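Local coordinates for peptidoglycan recognition protein 3 (Branchiostoma belcheri tsingtauense, PDB 4Z8I) that probably cleaves peptidoglycan as a zinc-dependent N-acetylmuramoyl-L-alanine amidase, its activity augmented by a fused chitin-binding domain, at residues F130-D135 with A178-L183; L108-I113 with C162-F167; V90-S95 with D217-W222. All coordinates share one frame; numbering follows the deposited sequence.

Interaction 1 of 3, residues F130-D135 with A178-L183; sequences FLVGND and AAAKSL
Over one face of the F130 ring lies L183, its CD1 methyl standing 4.3 Å from the ring centroid and only 5° off its normal, a CH-pi contact over the centre of the ring. The indole of W144 meets the same phenyl group with its plane inclined, and V138 of the adjoining strand touches F130 as well. This is helix-on-sheet packing in the core of the peptidoglycan recognition protein fold: helix 174-190 packs against one side of the central mixed sheet, running roughly antiparallel to strand 130-132, with the two short axes 153° apart in direction and 9.1 Å at closest approach. L183 makes the contact with both branches. Its CG is anti to the backbone N (chi1 179°), which sends the fork toward the sheet; while CD1 takes the ring face, CD2 sits against the root of the phenylalanine, 3.6 Å from F130 CB. About one turn earlier the helix offers only methyl groups. V132 answers with one branch for each: its CG2 lies 4.3 Å from A180 CB, and its CG1 is 4.5 Å from A179 CB. Small residues let the helix backbone come near the strand, the V132 and A180 CA atoms being 6.8 Å apart. Within the helix, A178 O accepts two bonds, from S182 N at 2.9 Å and from S182 OG at 2.7 Å, reaching it from opposite faces of the carbonyl plane.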
ATOM      1  N   PHE A 130       4.575   2.119   7.183  1.00 23.87           N
ATOM      2  CA  PHE A 130       3.800   0.896   7.018  1.00 24.06           C
ATOM      3  C   PHE A 130       4.690  -0.257   6.581  1.00 33.02           C
ATOM      4  O   PHE A 130       5.725  -0.051   5.944  1.00 40.12           O
ATOM      5  CB  PHE A 130       2.685   1.094   5.991  1.00 25.12           C
ATOM      6  CG  PHE A 130       1.651   2.099   6.399  1.00 40.00           C
ATOM      7  CD1 PHE A 130       0.609   1.738   7.240  1.00 41.76           C
ATOM      8  CD2 PHE A 130       1.713   3.404   5.934  1.00 39.72           C
ATOM      9  CE1 PHE A 130      -0.348   2.662   7.614  1.00 35.24           C
ATOM     10  CE2 PHE A 130       0.759   4.335   6.305  1.00 37.25           C
ATOM     11  CZ  PHE A 130      -0.272   3.963   7.147  1.00 34.90           C
ATOM     12  N   LEU A 131       4.283  -1.472   6.928  1.00 35.46           N
ATOM     13  CA  LEU A 131       4.979  -2.659   6.453  1.00 32.18           C
ATOM     14  C   LEU A 131       4.012  -3.554   5.690  1.00 31.03           C
ATOM     15  O   LEU A 131       2.802  -3.411   5.807  1.00 31.06           O
ATOM     16  CB  LEU A 131       5.647  -3.418   7.605  1.00 36.49           C
ATOM     17  CG  LEU A 131       6.742  -2.652   8.357  1.00 32.76           C
ATOM     18  CD1 LEU A 131       6.160  -1.905   9.543  1.00 30.64           C
ATOM     19  CD2 LEU A 131       7.875  -3.566   8.808  1.00 19.65           C
ATOM     20  N   VAL A 132       4.553  -4.456   4.883  1.00 48.48           N
ATOM     21  CA  VAL A 132       3.740  -5.367   4.091  1.00 43.07           C
ATOM     22  C   VAL A 132       4.383  -6.741   4.141  1.00 34.01           C
ATOM     23  O   VAL A 132       5.589  -6.870   3.919  1.00 41.93           O
ATOM     24  CB  VAL A 132       3.638  -4.904   2.620  1.00 45.57           C
ATOM     25  CG1 VAL A 132       2.984  -5.971   1.769  1.00 50.90           C
ATOM     26  CG2 VAL A 132       2.857  -3.602   2.519  1.00 37.71           C
ATOM     27  N   GLY A 133       3.591  -7.760   4.457  1.00 29.92           N
ATOM     28  CA  GLY A 133       4.097  -9.118   4.511  1.00 23.70           C
ATOM     29  C   GLY A 133       3.597  -9.949   3.347  1.00 43.55           C
ATOM     30  O   GLY A 133       2.632  -9.578   2.678  1.00 49.27           O
ATOM     31  N   ASN A 134       4.250 -11.082   3.104  1.00 45.52           N
ATOM     32  CA  ASN A 134       3.835 -11.987   2.039  1.00 33.15           C
ATOM     33  C   ASN A 134       2.486 -12.630   2.341  1.00 36.73           C
ATOM     34  O   ASN A 134       1.915 -13.317   1.494  1.00 38.82           O
ATOM     35  CB  ASN A 134       4.902 -13.058   1.790  1.00 44.57           C
ATOM     36  CG  ASN A 134       5.974 -12.604   0.812  1.00 52.01           C
ATOM     37  OD1 ASN A 134       5.989 -11.453   0.377  1.00 57.81           O
ATOM     38  ND2 ASN A 134       6.876 -13.514   0.461  1.00 42.50           N
ATOM     39  N   ASP A 135       1.984 -12.398   3.554  1.00 40.07           N
ATOM     40  CA  ASP A 135       0.652 -12.847   3.943  1.00 35.42           C
ATOM     41  C   ASP A 135      -0.416 -11.960   3.311  1.00 47.99           C
ATOM     42  O   ASP A 135      -1.612 -12.220   3.444  1.00 47.85           O
ATOM     43  CB  ASP A 135       0.502 -12.843   5.466  1.00 35.15           C
ATOM     44  CG  ASP A 135       0.562 -11.443   6.057  1.00 53.84           C
ATOM     45  OD1 ASP A 135       1.219 -10.567   5.456  1.00 56.04           O
ATOM     46  OD2 ASP A 135      -0.046 -11.222   7.129  1.00 48.10           O
ATOM     47  N   ALA A 178      -0.291  -6.139  -4.250  1.00 47.07           N
ATOM     48  CA  ALA A 178      -1.658  -5.634  -4.270  1.00 36.95           C
ATOM     49  C   ALA A 178      -1.973  -4.834  -3.015  1.00 37.91           C
ATOM     50  O   ALA A 178      -2.608  -3.778  -3.080  1.00 50.60           O
ATOM     51  CB  ALA A 178      -2.634  -6.781  -4.420  1.00 31.76           C
ATOM     52  N   ALA A 179      -1.524  -5.340  -1.871  1.00 35.09           N
ATOM     53  CA  ALA A 179      -1.750  -4.661  -0.600  1.00 42.25           C
ATOM     54  C   ALA A 179      -1.040  -3.310  -0.548  1.00 47.57           C
ATOM     55  O   ALA A 179      -1.598  -2.332  -0.052  1.00 52.02           O
ATOM     56  CB  ALA A 179      -1.314  -5.536   0.555  1.00 31.61           C
ATOM     57  N   ALA A 180       0.189  -3.258  -1.055  1.00 36.61           N
ATOM     58  CA  ALA A 180       0.936  -2.000  -1.083  1.00 39.51           C
ATOM     59  C   ALA A 180       0.279  -0.971  -2.000  1.00 32.72           C
ATOM     60  O   ALA A 180       0.106   0.195  -1.624  1.00 41.02           O
ATOM     61  CB  ALA A 180       2.367  -2.243  -1.507  1.00 22.85           C
ATOM     62  N   LYS A 181      -0.078  -1.408  -3.204  1.00 37.64           N
ATOM     63  CA  LYS A 181      -0.745  -0.536  -4.164  1.00 38.60           C
ATOM     64  C   LYS A 181      -2.062  -0.007  -3.607  1.00 32.55           C
ATOM     65  O   LYS A 181      -2.377   1.175  -3.751  1.00 36.56           O
ATOM     66  CB  LYS A 181      -0.985  -1.275  -5.481  1.00 25.14           C
ATOM     67  CG  LYS A 181       0.286  -1.673  -6.211  1.00 33.00           C
ATOM     68  CD  LYS A 181      -0.029  -2.322  -7.550  1.00 26.81           C
ATOM     69  CE  LYS A 181       1.244  -2.613  -8.334  1.00 44.79           C
ATOM     70  NZ  LYS A 181       0.964  -3.228  -9.666  1.00 62.84           N
ATOM     71  N   SER A 182      -2.827  -0.884  -2.965  1.00 28.52           N
ATOM     72  CA  SER A 182      -4.092  -0.481  -2.365  1.00 30.19           C
ATOM     73  C   SER A 182      -3.855   0.481  -1.214  1.00 36.37           C
ATOM     74  O   SER A 182      -4.657   1.378  -0.982  1.00 45.51           O
ATOM     75  CB  SER A 182      -4.871  -1.697  -1.868  1.00 32.54           C
ATOM     76  OG  SER A 182      -5.021  -2.650  -2.899  1.00 58.59           O
ATOM     77  N   LEU A 183      -2.758   0.287  -0.488  1.00 27.26           N
ATOM     78  CA  LEU A 183      -2.419   1.183   0.610  1.00 26.91           C
ATOM     79  C   LEU A 183      -2.190   2.581   0.064  1.00 32.08           C
ATOM     80  O   LEU A 183      -2.761   3.559   0.559  1.00 43.05           O
ATOM     81  CB  LEU A 183      -1.172   0.700   1.348  1.00 31.26           C
ATOM     82  CG  LEU A 183      -0.726   1.592   2.509  1.00 29.74           C
ATOM     83  CD1 LEU A 183      -1.798   1.653   3.586  1.00 26.52           C
ATOM     84  CD2 LEU A 183       0.583   1.106   3.091  1.00 24.22           C
TER

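Interaction 2 of 3, residues L108-I113 with C162-F167; sequences LQVRNI and CFMGDF
M164 reaches V110 with the end of its side chain: the sulfur SD is 3.5 Å from V110 CG2, and the methyl CE lies 3.7 Å from that branch, the two side chains crossing at about a right angle. On the helix residue before, Q109 gives its aliphatic base, with CB 3.9 Å from M164 SD, as the two side chains run past each other in opposite directions. One turn on, I113 CD1 comes to 4.2 Å from M164 CG. A bend at the last torsion (chi3 -64°) turns CE toward the valine. An alanine in place of M164 would probably open a gap between helix and sheet and leave V110 CG2 without the sulfur and methyl that pack on it. The contact belongs to the alpha/beta amidase fold, in which helix 103-120 packs on one side of the central sheet; L131 of the neighbouring strand touches both I113 and M164, and C100, disulfide-bonded to C106, also reaches the methionine. Backbone pairing with V132 holds M164 against strand 130-132. Beyond it the chain leaves the sheet through G165, whose phi and psi of 150° and 180° would jam a CB against M164 O, and the F167 ring meets G165 C with one face, toward the rim.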
ATOM      1  N   LEU A 108       4.938 -11.124  14.290  1.00 35.45           N
ATOM      2  CA  LEU A 108       6.150 -11.351  15.019  1.00 46.86           C
ATOM      3  C   LEU A 108       7.282 -10.648  14.331  1.00 45.90           C
ATOM      4  O   LEU A 108       8.082 -10.037  14.967  1.00 42.79           O
ATOM      5  CB  LEU A 108       6.464 -12.831  15.139  1.00 20.00           C
ATOM      6  CG  LEU A 108       7.778 -13.142  15.840  1.00 20.00           C
ATOM      7  CD1 LEU A 108       8.995 -12.665  15.112  1.00 20.00           C
ATOM      8  CD2 LEU A 108       7.813 -12.694  17.254  1.00 20.00           C
ATOM      9  N   GLN A 109       7.327 -10.720  13.021  1.00 35.30           N
ATOM     10  CA  GLN A 109       8.407 -10.127  12.286  1.00 40.77           C
ATOM     11  C   GLN A 109       8.446  -8.630  12.460  1.00 38.53           C
ATOM     12  O   GLN A 109       9.477  -8.069  12.623  1.00 42.67           O
ATOM     13  CB  GLN A 109       8.327 -10.518  10.829  1.00 25.36           C
ATOM     14  CG  GLN A 109       9.612 -10.319  10.071  1.00 33.58           C
ATOM     15  CD  GLN A 109      10.812 -10.827  10.805  1.00 42.88           C
ATOM     16  OE1 GLN A 109      10.798 -11.883  11.355  1.00 47.60           O
ATOM     17  NE2 GLN A 109      11.849 -10.076  10.798  1.00 42.51           N
ATOM     18  N   VAL A 110       7.304  -7.997  12.447  1.00 24.92           N
ATOM     19  CA  VAL A 110       7.190  -6.565  12.705  1.00 27.05           C
ATOM     20  C   VAL A 110       7.666  -6.221  14.118  1.00 24.13           C
ATOM     21  O   VAL A 110       8.349  -5.218  14.324  1.00 33.53           O
ATOM     22  CB  VAL A 110       5.747  -6.064  12.512  1.00 35.31           C
ATOM     23  CG1 VAL A 110       5.637  -4.600  12.893  1.00 19.96           C
ATOM     24  CG2 VAL A 110       5.315  -6.257  11.078  1.00 20.37           C
ATOM     25  N   ARG A 111       7.307  -7.060  15.086  1.00 41.17           N
ATOM     26  CA  ARG A 111       7.739  -6.869  16.469  1.00 47.00           C
ATOM     27  C   ARG A 111       9.267  -6.897  16.574  1.00 49.12           C
ATOM     28  O   ARG A 111       9.877  -6.088  17.284  1.00 48.83           O
ATOM     29  CB  ARG A 111       7.119  -7.948  17.360  1.00 42.69           C
ATOM     30  CG  ARG A 111       6.206  -7.412  18.454  1.00 47.21           C
ATOM     31  CD  ARG A 111       4.986  -8.299  18.656  1.00 29.25           C
ATOM     32  NE  ARG A 111       5.337  -9.708  18.819  1.00 42.91           N
ATOM     33  CZ  ARG A 111       4.618 -10.717  18.334  1.00 38.66           C
ATOM     34  NH1 ARG A 111       3.507 -10.477  17.649  1.00 40.80           N
ATOM     35  NH2 ARG A 111       5.012 -11.967  18.529  1.00 38.09           N
ATOM     36  N   ASN A 112       9.875  -7.830  15.849  1.00 32.79           N
ATOM     37  CA  ASN A 112      11.322  -7.940  15.763  1.00 23.45           C
ATOM     38  C   ASN A 112      11.947  -6.694  15.160  1.00 31.42           C
ATOM     39  O   ASN A 112      12.928  -6.168  15.688  1.00 32.91           O
ATOM     40  CB  ASN A 112      11.732  -9.142  14.906  1.00 21.96           C
ATOM     41  CG  ASN A 112      11.395 -10.477  15.529  1.00 28.37           C
ATOM     42  OD1 ASN A 112      11.358 -11.481  14.818  1.00 32.83           O
ATOM     43  ND2 ASN A 112      11.182 -10.515  16.832  1.00 28.04           N
ATOM     44  N   ILE A 113      11.384  -6.232  14.045  1.00 24.13           N
ATOM     45  CA  ILE A 113      11.910  -5.050  13.374  1.00 30.10           C
ATOM     46  C   ILE A 113      11.822  -3.820  14.280  1.00 29.20           C
ATOM     47  O   ILE A 113      12.757  -3.015  14.352  1.00 32.25           O
ATOM     48  CB  ILE A 113      11.207  -4.803  12.025  1.00 32.65           C
ATOM     49  CG1 ILE A 113      11.535  -5.940  11.053  1.00 20.63           C
ATOM     50  CG2 ILE A 113      11.636  -3.475  11.427  1.00 36.45           C
ATOM     51  CD1 ILE A 113      10.947  -5.764   9.670  1.00 20.57           C
ATOM     52  N   CYS A 162       7.570  -0.631   3.757  1.00 37.38           N
ATOM     53  CA  CYS A 162       8.592  -1.671   3.712  1.00 39.81           C
ATOM     54  C   CYS A 162       7.998  -3.060   3.545  1.00 40.15           C
ATOM     55  O   CYS A 162       7.218  -3.509   4.378  1.00 34.83           O
ATOM     56  CB  CYS A 162       9.454  -1.626   4.973  1.00 44.70           C
ATOM     57  SG  CYS A 162      10.706  -2.918   5.043  1.00 37.93           S
ATOM     58  N   PHE A 163       8.369  -3.738   2.464  1.00 37.67           N
ATOM     59  CA  PHE A 163       7.997  -5.134   2.285  1.00 40.95           C
ATOM     60  C   PHE A 163       8.889  -5.969   3.187  1.00 46.24           C
ATOM     61  O   PHE A 163      10.094  -5.734   3.256  1.00 41.77           O
ATOM     62  CB  PHE A 163       8.188  -5.564   0.830  1.00 40.65           C
ATOM     63  CG  PHE A 163       7.181  -4.978  -0.115  1.00 51.19           C
ATOM     64  CD1 PHE A 163       7.256  -3.646  -0.495  1.00 41.74           C
ATOM     65  CD2 PHE A 163       6.170  -5.766  -0.641  1.00 59.31           C
ATOM     66  CE1 PHE A 163       6.334  -3.109  -1.368  1.00 36.21           C
ATOM     67  CE2 PHE A 163       5.245  -5.233  -1.518  1.00 47.02           C
ATOM     68  CZ  PHE A 163       5.329  -3.906  -1.883  1.00 41.62           C
ATOM     69  N   MET A 164       8.304  -6.935   3.886  1.00 42.82           N
ATOM     70  CA  MET A 164       9.094  -7.793   4.761  1.00 31.02           C
ATOM     71  C   MET A 164       9.658  -9.001   4.020  1.00 33.77           C
ATOM     72  O   MET A 164       8.931  -9.928   3.659  1.00 34.97           O
ATOM     73  CB  MET A 164       8.293  -8.214   5.992  1.00 21.85           C
ATOM     74  CG  MET A 164       8.075  -7.067   6.961  1.00 21.09           C
ATOM     75  SD  MET A 164       7.233  -7.557   8.469  1.00 41.28           S
ATOM     76  CE  MET A 164       5.640  -8.052   7.813  1.00 25.36           C
ATOM     77  N   GLY A 165      10.969  -8.970   3.797  1.00 42.25           N
ATOM     78  CA  GLY A 165      11.669 -10.024   3.087  1.00 24.39           C
ATOM     79  C   GLY A 165      12.875  -9.469   2.354  1.00 35.93           C
ATOM     80  O   GLY A 165      13.147  -8.266   2.414  1.00 49.42           O
ATOM     81  N   ASP A 166      13.605 -10.343   1.670  1.00 39.28           N
ATOM     82  CA  ASP A 166      14.728  -9.925   0.842  1.00 44.56           C
ATOM     83  C   ASP A 166      14.365 -10.173  -0.613  1.00 54.01           C
ATOM     84  O   ASP A 166      14.138 -11.315  -1.016  1.00 56.43           O
ATOM     85  CB  ASP A 166      15.992 -10.705   1.206  1.00 44.16           C
ATOM     86  CG  ASP A 166      17.250 -10.102   0.602  1.00 55.30           C
ATOM     87  OD1 ASP A 166      17.137  -9.206  -0.261  1.00 68.27           O
ATOM     88  OD2 ASP A 166      18.357 -10.530   0.986  1.00 65.66           O
ATOM     89  N   PHE A 167      14.311  -9.106  -1.402  1.00 27.07           N
ATOM     90  CA  PHE A 167      13.821  -9.219  -2.768  1.00 27.86           C
ATOM     91  C   PHE A 167      14.854  -8.795  -3.803  1.00 32.36           C
ATOM     92  O   PHE A 167      14.551  -8.078  -4.756  1.00 44.73           O
ATOM     93  CB  PHE A 167      12.503  -8.458  -2.912  1.00 31.65           C
ATOM     94  CG  PHE A 167      11.464  -8.894  -1.921  1.00 41.46           C
ATOM     95  CD1 PHE A 167      10.889 -10.153  -2.017  1.00 31.39           C
ATOM     96  CD2 PHE A 167      11.091  -8.068  -0.875  1.00 34.91           C
ATOM     97  CE1 PHE A 167       9.949 -10.570  -1.101  1.00 26.45           C
ATOM     98  CE2 PHE A 167      10.152  -8.480   0.045  1.00 32.21           C
ATOM     99  CZ  PHE A 167       9.578  -9.733  -0.069  1.00 32.30           C
TER

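Interaction 3 of 3, residues V90-S95 with D217-W222; sequences VVIHHS and DDIKSW. With ZN (zinc ion), chain B.
I92 meets I219 at its very root, the CB atom standing 4.2 Å from I219 CD1. From there its side chain forks. I92 CG2 faces the second branch of I219, 4.3 Å from I219 CG2, while CG1, anti to the carbonyl carbon (chi1 -59°), leads the longer arm toward the indole. At the tip, I92 CD1 approaches W222 CZ3 obliquely at 4.0 Å. I219 also links the two partners, because its CG2 lies 3.6 Å above the indole plane, over the centre of the ring system. That indole is helped into place at its far edge: W222 NE1 donates to D218 OD2 over 2.6 Å, at 164° and close to the ring plane, though the carboxylate is met from above its own plane. D218 uses its other oxygen in a salt bridge with K171. The next residue of the strand, H93, belongs to the zinc site of the amidase domain: its ND1 binds zinc at 2.0 Å, H202 and C210 supply the other protein ligands, and a water completes the set, as in zinc amidases of this family. This contact thus packs the chain at the C-terminal end of helix 213-218, through I219 and W222, against the strand that carries a zinc ligand. W222 is wedged between helix 174-190, where I177, A180 and I184 touch it, and the sheet, where F163 of strand 158-163 and L199 of strand 197-201 do so.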
ATOM      1  N   VAL A  90       6.275   8.700  -2.316  1.00 35.77           N
ATOM      2  CA  VAL A  90       6.216   7.400  -1.650  1.00 35.79           C
ATOM      3  C   VAL A  90       7.508   6.628  -1.894  1.00 40.45           C
ATOM      4  O   VAL A  90       7.924   6.453  -3.043  1.00 35.29           O
ATOM      5  CB  VAL A  90       5.033   6.558  -2.169  1.00 36.68           C
ATOM      6  CG1 VAL A  90       4.954   5.237  -1.428  1.00 32.60           C
ATOM      7  CG2 VAL A  90       3.734   7.321  -2.015  1.00 30.38           C
ATOM      8  N   VAL A  91       8.144   6.177  -0.814  1.00 33.26           N
ATOM      9  CA  VAL A  91       9.402   5.440  -0.916  1.00 37.41           C
ATOM     10  C   VAL A  91       9.183   3.974  -0.559  1.00 44.83           C
ATOM     11  O   VAL A  91       8.576   3.661   0.468  1.00 36.63           O
ATOM     12  CB  VAL A  91      10.488   6.049  -0.004  1.00 33.10           C
ATOM     13  CG1 VAL A  91      11.813   5.345  -0.207  1.00 31.72           C
ATOM     14  CG2 VAL A  91      10.640   7.530  -0.289  1.00 28.44           C
ATOM     15  N   ILE A  92       9.671   3.079  -1.413  1.00 37.94           N
ATOM     16  CA  ILE A  92       9.481   1.647  -1.212  1.00 37.53           C
ATOM     17  C   ILE A  92      10.740   0.994  -0.643  1.00 48.89           C
ATOM     18  O   ILE A  92      11.847   1.213  -1.142  1.00 33.22           O
ATOM     19  CB  ILE A  92       9.079   0.950  -2.524  1.00 33.98           C
ATOM     20  CG1 ILE A  92       7.789   1.560  -3.074  1.00 39.32           C
ATOM     21  CG2 ILE A  92       8.911  -0.549  -2.311  1.00 25.65           C
ATOM     22  CD1 ILE A  92       6.590   1.376  -2.164  1.00 24.61           C
ATOM     23  N   HIS A  93      10.561   0.190   0.402  1.00 39.84           N
ATOM     24  CA  HIS A  93      11.679  -0.452   1.081  1.00 31.41           C
ATOM     25  C   HIS A  93      11.525  -1.964   1.086  1.00 38.83           C
ATOM     26  O   HIS A  93      10.422  -2.480   0.904  1.00 37.61           O
ATOM     27  CB  HIS A  93      11.768   0.040   2.527  1.00 26.32           C
ATOM     28  CG  HIS A  93      12.189   1.468   2.658  1.00 32.51           C
ATOM     29  ND1 HIS A  93      13.507   1.844   2.790  1.00 41.69           N
ATOM     30  CD2 HIS A  93      11.467   2.614   2.681  1.00 31.70           C
ATOM     31  CE1 HIS A  93      13.582   3.158   2.886  1.00 33.61           C
ATOM     32  NE2 HIS A  93      12.357   3.649   2.821  1.00 30.78           N
ATOM     33  N   HIS A  94      12.631  -2.676   1.289  1.00 30.83           N
ATOM     34  CA  HIS A  94      12.554  -4.091   1.637  1.00 34.32           C
ATOM     35  C   HIS A  94      13.208  -4.319   2.996  1.00 34.91           C
ATOM     36  O   HIS A  94      14.063  -3.543   3.422  1.00 30.89           O
ATOM     37  CB  HIS A  94      13.122  -5.008   0.538  1.00 23.61           C
ATOM     38  CG  HIS A  94      14.618  -5.113   0.521  1.00 45.81           C
ATOM     39  ND1 HIS A  94      15.274  -6.228   0.040  1.00 35.79           N
ATOM     40  CD2 HIS A  94      15.585  -4.242   0.899  1.00 33.39           C
ATOM     41  CE1 HIS A  94      16.579  -6.045   0.137  1.00 31.65           C
ATOM     42  NE2 HIS A  94      16.795  -4.849   0.656  1.00 35.39           N
ATOM     43  N   SER A  95      12.779  -5.366   3.690  1.00 43.70           N
ATOM     44  CA  SER A  95      13.293  -5.656   5.021  1.00 35.89           C
ATOM     45  C   SER A  95      14.742  -6.129   4.957  1.00 46.52           C
ATOM     46  O   SER A  95      15.481  -6.004   5.934  1.00 38.98           O
ATOM     47  CB  SER A  95      12.428  -6.721   5.699  1.00 22.00           C
ATOM     48  OG  SER A  95      13.024  -7.191   6.890  1.00 98.55           O
ATOM     49  N   ASP A 217      12.596  -3.649  -9.771  1.00 50.06           N
ATOM     50  CA  ASP A 217      12.187  -3.826 -11.159  1.00 59.17           C
ATOM     51  C   ASP A 217      10.667  -3.791 -11.266  1.00 60.51           C
ATOM     52  O   ASP A 217      10.117  -3.188 -12.187  1.00 59.56           O
ATOM     53  CB  ASP A 217      12.724  -5.140 -11.734  1.00 76.81           C
ATOM     54  CG  ASP A 217      14.191  -5.059 -12.121  1.00 97.21           C
ATOM     55  OD1 ASP A 217      14.710  -3.933 -12.281  1.00107.95           O
ATOM     56  OD2 ASP A 217      14.822  -6.126 -12.276  1.00 93.29           O
ATOM     57  N   ASP A 218       9.989  -4.436 -10.318  1.00 45.64           N
ATOM     58  CA  ASP A 218       8.529  -4.489 -10.349  1.00 32.21           C
ATOM     59  C   ASP A 218       7.896  -3.110 -10.155  1.00 39.16           C
ATOM     60  O   ASP A 218       6.936  -2.766 -10.845  1.00 57.96           O
ATOM     61  CB  ASP A 218       7.993  -5.483  -9.314  1.00 28.88           C
ATOM     62  CG  ASP A 218       6.491  -5.696  -9.427  1.00 59.35           C
ATOM     63  OD1 ASP A 218       6.062  -6.499 -10.283  1.00 58.64           O
ATOM     64  OD2 ASP A 218       5.737  -5.069  -8.654  1.00 54.85           O
ATOM     65  N   ILE A 219       8.440  -2.314  -9.236  1.00 35.06           N
ATOM     66  CA  ILE A 219       7.850  -1.003  -8.944  1.00 51.55           C
ATOM     67  C   ILE A 219       7.977   0.023 -10.076  1.00 50.81           C
ATOM     68  O   ILE A 219       7.350   1.082 -10.026  1.00 52.09           O
ATOM     69  CB  ILE A 219       8.379  -0.388  -7.626  1.00 46.99           C
ATOM     70  CG1 ILE A 219       9.863  -0.043  -7.742  1.00 38.48           C
ATOM     71  CG2 ILE A 219       8.115  -1.319  -6.453  1.00 41.03           C
ATOM     72  CD1 ILE A 219      10.408   0.660  -6.519  1.00 46.53           C
ATOM     73  N   LYS A 220       8.779  -0.285 -11.091  1.00 42.48           N
ATOM     74  CA  LYS A 220       8.872   0.580 -12.264  1.00 43.70           C
ATOM     75  C   LYS A 220       7.558   0.524 -13.028  1.00 58.63           C
ATOM     76  O   LYS A 220       7.118   1.515 -13.613  1.00 58.33           O
ATOM     77  CB  LYS A 220       9.997   0.121 -13.187  1.00 47.21           C
ATOM     78  CG  LYS A 220      11.300  -0.198 -12.490  1.00 49.38           C
ATOM     79  CD  LYS A 220      12.141   1.038 -12.259  1.00 41.99           C
ATOM     80  CE  LYS A 220      13.517   0.854 -12.873  1.00 56.15           C
ATOM     81  NZ  LYS A 220      14.005  -0.541 -12.679  1.00 67.98           N
ATOM     82  N   SER A 221       6.938  -0.652 -13.015  1.00 68.67           N
ATOM     83  CA  SER A 221       5.677  -0.877 -13.709  1.00 66.64           C
ATOM     84  C   SER A 221       4.491  -0.297 -12.942  1.00 58.93           C
ATOM     85  O   SER A 221       3.385  -0.215 -13.476  1.00 58.66           O
ATOM     86  CB  SER A 221       5.461  -2.374 -13.939  1.00 67.26           C
ATOM     87  OG  SER A 221       5.329  -3.062 -12.709  1.00 83.71           O
ATOM     88  N   TRP A 222       4.715   0.095 -11.690  1.00 49.92           N
ATOM     89  CA  TRP A 222       3.660   0.725 -10.904  1.00 49.29           C
ATOM     90  C   TRP A 222       3.431   2.118 -11.459  1.00 59.43           C
ATOM     91  O   TRP A 222       4.322   2.702 -12.075  1.00 70.09           O
ATOM     92  CB  TRP A 222       4.027   0.827  -9.418  1.00 33.89           C
ATOM     93  CG  TRP A 222       4.297  -0.480  -8.719  1.00 42.62           C
ATOM     94  CD1 TRP A 222       4.559  -1.689  -9.297  1.00 37.66           C
ATOM     95  CD2 TRP A 222       4.333  -0.700  -7.301  1.00 39.09           C
ATOM     96  NE1 TRP A 222       4.762  -2.644  -8.329  1.00 28.43           N
ATOM     97  CE2 TRP A 222       4.627  -2.063  -7.096  1.00 33.69           C
ATOM     98  CE3 TRP A 222       4.146   0.123  -6.188  1.00 40.75           C
ATOM     99  CZ2 TRP A 222       4.738  -2.620  -5.821  1.00 26.66           C
ATOM    100  CZ3 TRP A 222       4.258  -0.432  -4.923  1.00 48.01           C
ATOM    101  CH2 TRP A 222       4.550  -1.789  -4.751  1.00 33.06           C
TER
HETATM  102 ZN    ZN B 301      15.252   0.959   2.354  0.95 44.88          ZN
HETATM  103  O   HOH W   1      15.693   0.750   4.246  1.00 39.06           O

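Followed from the N terminus, the chain enters interaction 3 at 90-95, passes into helix 103-120 at 108-113, where interaction 2 begins, and then reaches strand 130-132, the start of interaction 1. Segment 162-167 closes interaction 2, segment 178-183 closes interaction 1, and only at 217-222 is interaction 3 completed. Interactions 1 and 2 therefore cross, and both lie within the span of interaction 3. Through neighbouring strands 130-132, 158-163 and 87-94 all three join one sheet: interaction 2 brings helix 103-120 to one side, interaction 1 brings helix 174-190 to the other, and W222 of interaction 3 packs beside K181 and A180 of interaction 1.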